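Local coordinates for flavin-nucleotide-binding protein (Mycobacterium smegmatis, PDB 4YBN), which binds FAD and heme in a split beta-barrel fold and probably acts as an oxidoreductase of the pyridoxamine 5'-phosphate oxidase-related superfamily, at residues Ile50-His62 with Arg120-Pro132. Numbering follows the deposited sequence.
Sequences IGFGRVGDELVIH and RGYLDALTDRFIP. With HEM (protoporphyrin IX containing Fe), chain F.
His62, whose ring lies against Leu123 and Phe130 of helix 120-130, ligates the heme iron through NE2 at 2.5 Å. With chi1 at 80°, the imidazole is turned so that NE2 points at the iron, and pyrrole nitrogen NC lies near the ring plane at its edge. CD2 of Leu123 lies 3.9 Å from CB of His62, while CD1 of Leu123 lies against a heme vinyl group. The Phe130 ring presents its edge to Gly51 and to CE1 of His62, and Phe100 of the second subunit meets it edge-to-face. In the conformer given, CD1 of Leu126 lies against the backbone of Gly53. Farther from the heme, the helix packs on the hairpin that turns at Val55-Glu58. Arg129, bent at chi2 (47°), sends NE to the carbonyl O of Arg54 at 2.9 Å. CG2 of Val55 lies over the centre of one guanidinium face. A water joins NH2 of Arg129 to Arg54 O and Gly56 N. Tyr122 OH donates to the syn lone pair of Glu58 OE1 at 2.7 Å. The hairpin is thus gripped by polar bonds at and beside its turn, whereas on the helix side the histidine ring meets apolar side chains, consistent with a ring held in place for axial ligation.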
# COMPACT_ATOMS: atom_id res chain seq x y z
N ILE A 50 7.71 4.37 -1.56
CA ILE A 50 8.76 5.06 -0.80
C ILE A 50 8.27 5.39 0.58
O ILE A 50 7.09 5.67 0.79
CB ILE A 50 9.20 6.35 -1.56
CG1 ILE A 50 10.46 6.92 -0.94
CG2 ILE A 50 8.08 7.35 -1.50
CD1 ILE A 50 11.43 7.73 -1.78
N GLY A 51 9.14 5.36 1.60
CA GLY A 51 8.69 5.87 2.92
C GLY A 51 8.45 7.38 2.98
O GLY A 51 9.12 8.15 2.33
N PHE A 52 7.46 7.82 3.72
CA PHE A 52 7.26 9.26 3.82
C PHE A 52 6.94 9.56 5.30
O PHE A 52 6.48 8.68 6.06
CB PHE A 52 6.14 9.72 2.93
CG PHE A 52 4.81 9.45 3.50
CD1 PHE A 52 4.20 8.17 3.35
CD2 PHE A 52 4.15 10.40 4.28
CE1 PHE A 52 3.01 7.84 3.97
CE2 PHE A 52 2.96 10.08 4.90
CZ PHE A 52 2.39 8.79 4.78
N GLY A 53 7.11 10.80 5.70
CA GLY A 53 6.57 11.28 6.97
C GLY A 53 5.88 12.62 6.77
O GLY A 53 6.29 13.40 5.91
N ARG A 54 4.78 12.85 7.46
CA ARG A 54 4.14 14.13 7.47
C ARG A 54 4.87 14.99 8.50
O ARG A 54 4.90 14.63 9.71
CB ARG A 54 2.68 14.02 7.85
CG ARG A 54 1.97 15.36 7.70
CD ARG A 54 0.51 15.36 8.15
NE ARG A 54 0.27 14.95 9.55
CZ ARG A 54 0.30 15.81 10.58
NH1 ARG A 54 0.46 17.09 10.38
NH2 ARG A 54 0.05 15.40 11.81
N VAL A 55 5.45 16.09 8.04
CA VAL A 55 6.13 17.06 8.93
C VAL A 55 5.33 18.29 8.82
O VAL A 55 5.50 19.05 7.93
CB VAL A 55 7.57 17.25 8.55
CG1 VAL A 55 8.30 18.26 9.46
CG2 VAL A 55 8.25 15.89 8.63
N GLY A 56 4.38 18.39 9.72
CA GLY A 56 3.41 19.47 9.68
C GLY A 56 2.49 19.43 8.48
O GLY A 56 1.72 18.48 8.34
N ASP A 57 2.62 20.39 7.60
CA ASP A 57 1.84 20.48 6.41
C ASP A 57 2.67 20.14 5.18
O ASP A 57 2.35 20.54 4.07
CB ASP A 57 1.21 21.85 6.27
CG ASP A 57 0.24 22.17 7.39
OD1 ASP A 57 -0.57 21.33 7.82
OD2 ASP A 57 0.30 23.30 7.87
N GLU A 58 3.71 19.38 5.36
CA GLU A 58 4.45 18.84 4.24
C GLU A 58 4.55 17.30 4.34
O GLU A 58 4.76 16.77 5.43
CB GLU A 58 5.81 19.46 4.19
CG GLU A 58 5.79 20.78 3.43
CD GLU A 58 7.06 21.52 3.59
OE1 GLU A 58 7.56 21.55 4.76
OE2 GLU A 58 7.60 22.02 2.56
N LEU A 59 4.43 16.63 3.20
CA LEU A 59 4.82 15.20 3.05
C LEU A 59 6.22 15.08 2.55
O LEU A 59 6.60 15.58 1.47
CB LEU A 59 3.82 14.59 2.10
CG LEU A 59 3.70 13.10 1.90
CD1 LEU A 59 2.30 12.77 1.39
CD2 LEU A 59 4.77 12.61 0.96
N VAL A 60 7.05 14.45 3.34
CA VAL A 60 8.47 14.45 3.10
C VAL A 60 9.02 13.07 2.78
O VAL A 60 8.69 12.13 3.49
CB VAL A 60 9.20 15.00 4.35
CG1 VAL A 60 10.69 15.08 4.12
CG2 VAL A 60 8.61 16.36 4.73
N ILE A 61 9.87 12.97 1.76
CA ILE A 61 10.54 11.73 1.43
C ILE A 61 12.01 11.98 1.31
O ILE A 61 12.48 13.13 1.20
CB ILE A 61 9.98 11.14 0.09
CG1 ILE A 61 10.20 12.09 -1.11
CG2 ILE A 61 8.48 10.86 0.27
CD1 ILE A 61 9.64 11.65 -2.43
N HIS A 62 12.75 10.91 1.24
CA HIS A 62 14.14 11.02 0.97
C HIS A 62 14.77 9.84 0.31
O HIS A 62 14.19 8.76 0.25
CB HIS A 62 14.86 11.31 2.27
CG HIS A 62 15.08 10.12 3.09
ND1 HIS A 62 14.05 9.30 3.47
CD2 HIS A 62 16.22 9.55 3.56
CE1 HIS A 62 14.54 8.30 4.18
NE2 HIS A 62 15.85 8.43 4.24
N ARG A 120 19.20 18.71 7.34
CA ARG A 120 19.44 18.11 8.63
C ARG A 120 18.19 18.13 9.50
O ARG A 120 17.80 17.10 10.13
CB ARG A 120 20.61 18.80 9.32
CG ARG A 120 20.92 18.19 10.68
CD ARG A 120 22.06 18.87 11.44
NE ARG A 120 23.31 18.96 10.69
CZ ARG A 120 24.21 17.98 10.57
NH1 ARG A 120 24.04 16.83 11.16
NH2 ARG A 120 25.32 18.17 9.85
N GLY A 121 17.51 19.25 9.50
CA GLY A 121 16.33 19.41 10.35
C GLY A 121 15.16 18.55 9.83
O GLY A 121 14.42 17.94 10.62
N TYR A 122 14.96 18.53 8.50
CA TYR A 122 13.87 17.71 7.93
C TYR A 122 14.16 16.23 8.08
O TYR A 122 13.23 15.48 8.43
CB TYR A 122 13.65 18.04 6.48
CG TYR A 122 12.73 19.19 6.22
CD1 TYR A 122 11.36 19.00 6.17
CD2 TYR A 122 13.20 20.49 6.07
CE1 TYR A 122 10.50 20.04 5.88
CE2 TYR A 122 12.32 21.54 5.85
CZ TYR A 122 10.96 21.28 5.74
OH TYR A 122 10.08 22.29 5.50
N LEU A 123 15.42 15.81 7.94
CA LEU A 123 15.74 14.41 8.09
C LEU A 123 15.56 13.90 9.53
O LEU A 123 15.02 12.83 9.75
CB LEU A 123 17.12 14.04 7.56
CG LEU A 123 17.21 14.21 6.06
CD1 LEU A 123 18.64 14.04 5.59
CD2 LEU A 123 16.35 13.21 5.28
N ASP A 124 15.90 14.73 10.50
CA ASP A 124 15.68 14.44 11.88
C ASP A 124 14.19 14.28 12.09
O ASP A 124 13.74 13.32 12.77
CB ASP A 124 16.22 15.54 12.80
CG ASP A 124 17.78 15.53 12.94
OD1 ASP A 124 18.49 14.71 12.32
OD2 ASP A 124 18.28 16.41 13.68
N ALA A 125 13.42 15.24 11.61
CA ALA A 125 11.96 15.13 11.80
C ALA A 125 11.41 13.87 11.07
O ALA A 125 10.54 13.23 11.59
CB ALA A 125 11.24 16.37 11.36
N LEU A 126 11.94 13.55 9.90
CA LEU A 126 11.52 12.35 9.14
C LEU A 126 11.85 11.11 9.93
O LEU A 126 10.98 10.26 10.16
CB LEU A 126 12.18 12.30 7.73
CG LEU A 126 11.81 11.13 6.80
CD1 LEU A 126 10.31 11.05 6.69
CD2 LEU A 126 12.41 11.16 5.37
N THR A 127 13.09 11.01 10.41
CA THR A 127 13.46 9.85 11.24
C THR A 127 12.54 9.60 12.45
O THR A 127 12.14 8.47 12.72
CB THR A 127 14.88 10.07 11.76
OG1 THR A 127 15.74 10.01 10.64
CG2 THR A 127 15.27 9.05 12.79
N ASP A 128 12.18 10.66 13.13
CA ASP A 128 11.27 10.61 14.24
C ASP A 128 9.83 10.26 13.88
O ASP A 128 9.07 10.03 14.77
CB ASP A 128 11.25 11.93 15.01
CG ASP A 128 12.50 12.14 15.92
OD1 ASP A 128 13.36 11.23 16.07
OD2 ASP A 128 12.65 13.24 16.46
N ARG A 129 9.47 10.27 12.59
CA ARG A 129 8.18 9.71 12.14
C ARG A 129 8.25 8.20 12.09
O ARG A 129 7.34 7.51 12.55
CB ARG A 129 7.82 10.28 10.71
CG ARG A 129 6.95 11.51 10.75
CD ARG A 129 7.47 12.47 11.70
NE ARG A 129 6.74 13.71 11.77
CZ ARG A 129 7.23 14.76 12.42
NH1 ARG A 129 8.45 14.68 13.03
NH2 ARG A 129 6.50 15.87 12.48
N PHE A 130 9.35 7.71 11.52
CA PHE A 130 9.53 6.31 11.24
C PHE A 130 9.78 5.58 12.55
O PHE A 130 9.22 4.52 12.77
CB PHE A 130 10.72 6.02 10.27
CG PHE A 130 10.54 6.56 8.84
CD1 PHE A 130 9.28 6.63 8.23
CD2 PHE A 130 11.66 6.96 8.10
CE1 PHE A 130 9.15 7.11 6.94
CE2 PHE A 130 11.53 7.44 6.78
CZ PHE A 130 10.28 7.53 6.21
N ILE A 131 10.68 6.12 13.39
CA ILE A 131 11.09 5.47 14.70
C ILE A 131 11.04 6.59 15.72
O ILE A 131 12.00 7.34 15.83
CB ILE A 131 12.50 4.87 14.63
CG1 ILE A 131 12.65 3.89 13.44
CG2 ILE A 131 12.87 4.13 15.92
CD1 ILE A 131 14.04 3.85 12.78
N PRO A 132 9.89 6.78 16.40
CA PRO A 132 9.76 7.97 17.25
C PRO A 132 10.78 8.10 18.37
O PRO A 132 10.98 7.16 19.11
CB PRO A 132 8.35 7.85 17.83
CG PRO A 132 7.60 7.09 16.79
CD PRO A 132 8.58 6.14 16.14
CHA HEM F . 17.57 4.86 1.23
CHB HEM F . 14.63 4.37 4.99
CHC HEM F . 17.05 7.80 7.41
CHD HEM F . 19.85 8.42 3.54
C1A HEM F . 16.58 4.42 2.05
C2A HEM F . 15.68 3.38 1.72
C3A HEM F . 14.83 3.26 2.77
C4A HEM F . 15.23 4.21 3.75
CMA HEM F . 13.71 2.26 2.86
CAA HEM F . 15.62 2.57 0.43
CBA HEM F . 16.75 1.53 0.26
CGA HEM F . 16.56 0.82 -1.06
O1A HEM F . 16.21 -0.38 -1.08
O2A HEM F . 16.76 1.43 -2.15
C1B HEM F . 15.06 5.25 6.00
C2B HEM F . 14.46 5.29 7.30
C3B HEM F . 15.10 6.26 8.00
C4B HEM F . 16.16 6.80 7.10
CMB HEM F . 13.30 4.45 7.80
CAB HEM F . 14.78 6.55 9.43
CBB HEM F . 15.61 7.19 10.23
C1C HEM F . 18.04 8.33 6.56
C2C HEM F . 18.79 9.53 6.80
C3C HEM F . 19.61 9.71 5.69
C4C HEM F . 19.33 8.61 4.78
CMC HEM F . 18.72 10.38 8.04
CAC HEM F . 20.64 10.76 5.51
CBC HEM F . 21.14 11.57 6.47
C1D HEM F . 19.44 7.48 2.62
C2D HEM F . 20.10 7.33 1.31
C3D HEM F . 19.47 6.34 0.70
C4D HEM F . 18.41 5.89 1.60
CMD HEM F . 21.27 8.11 0.74
CAD HEM F . 19.74 5.74 -0.65
CBD HEM F . 20.52 4.42 -0.47
CGD HEM F . 21.17 3.96 -1.76
O1D HEM F . 22.42 3.98 -1.92
O2D HEM F . 20.44 3.55 -2.70
NA HEM F . 16.29 4.91 3.30
NB HEM F . 16.08 6.12 5.94
NC HEM F . 18.34 7.85 5.30
ND HEM F . 18.44 6.59 2.75
FE HEM F . 17.28 6.40 4.22
O HOH W 1 3.89 16.37 12.06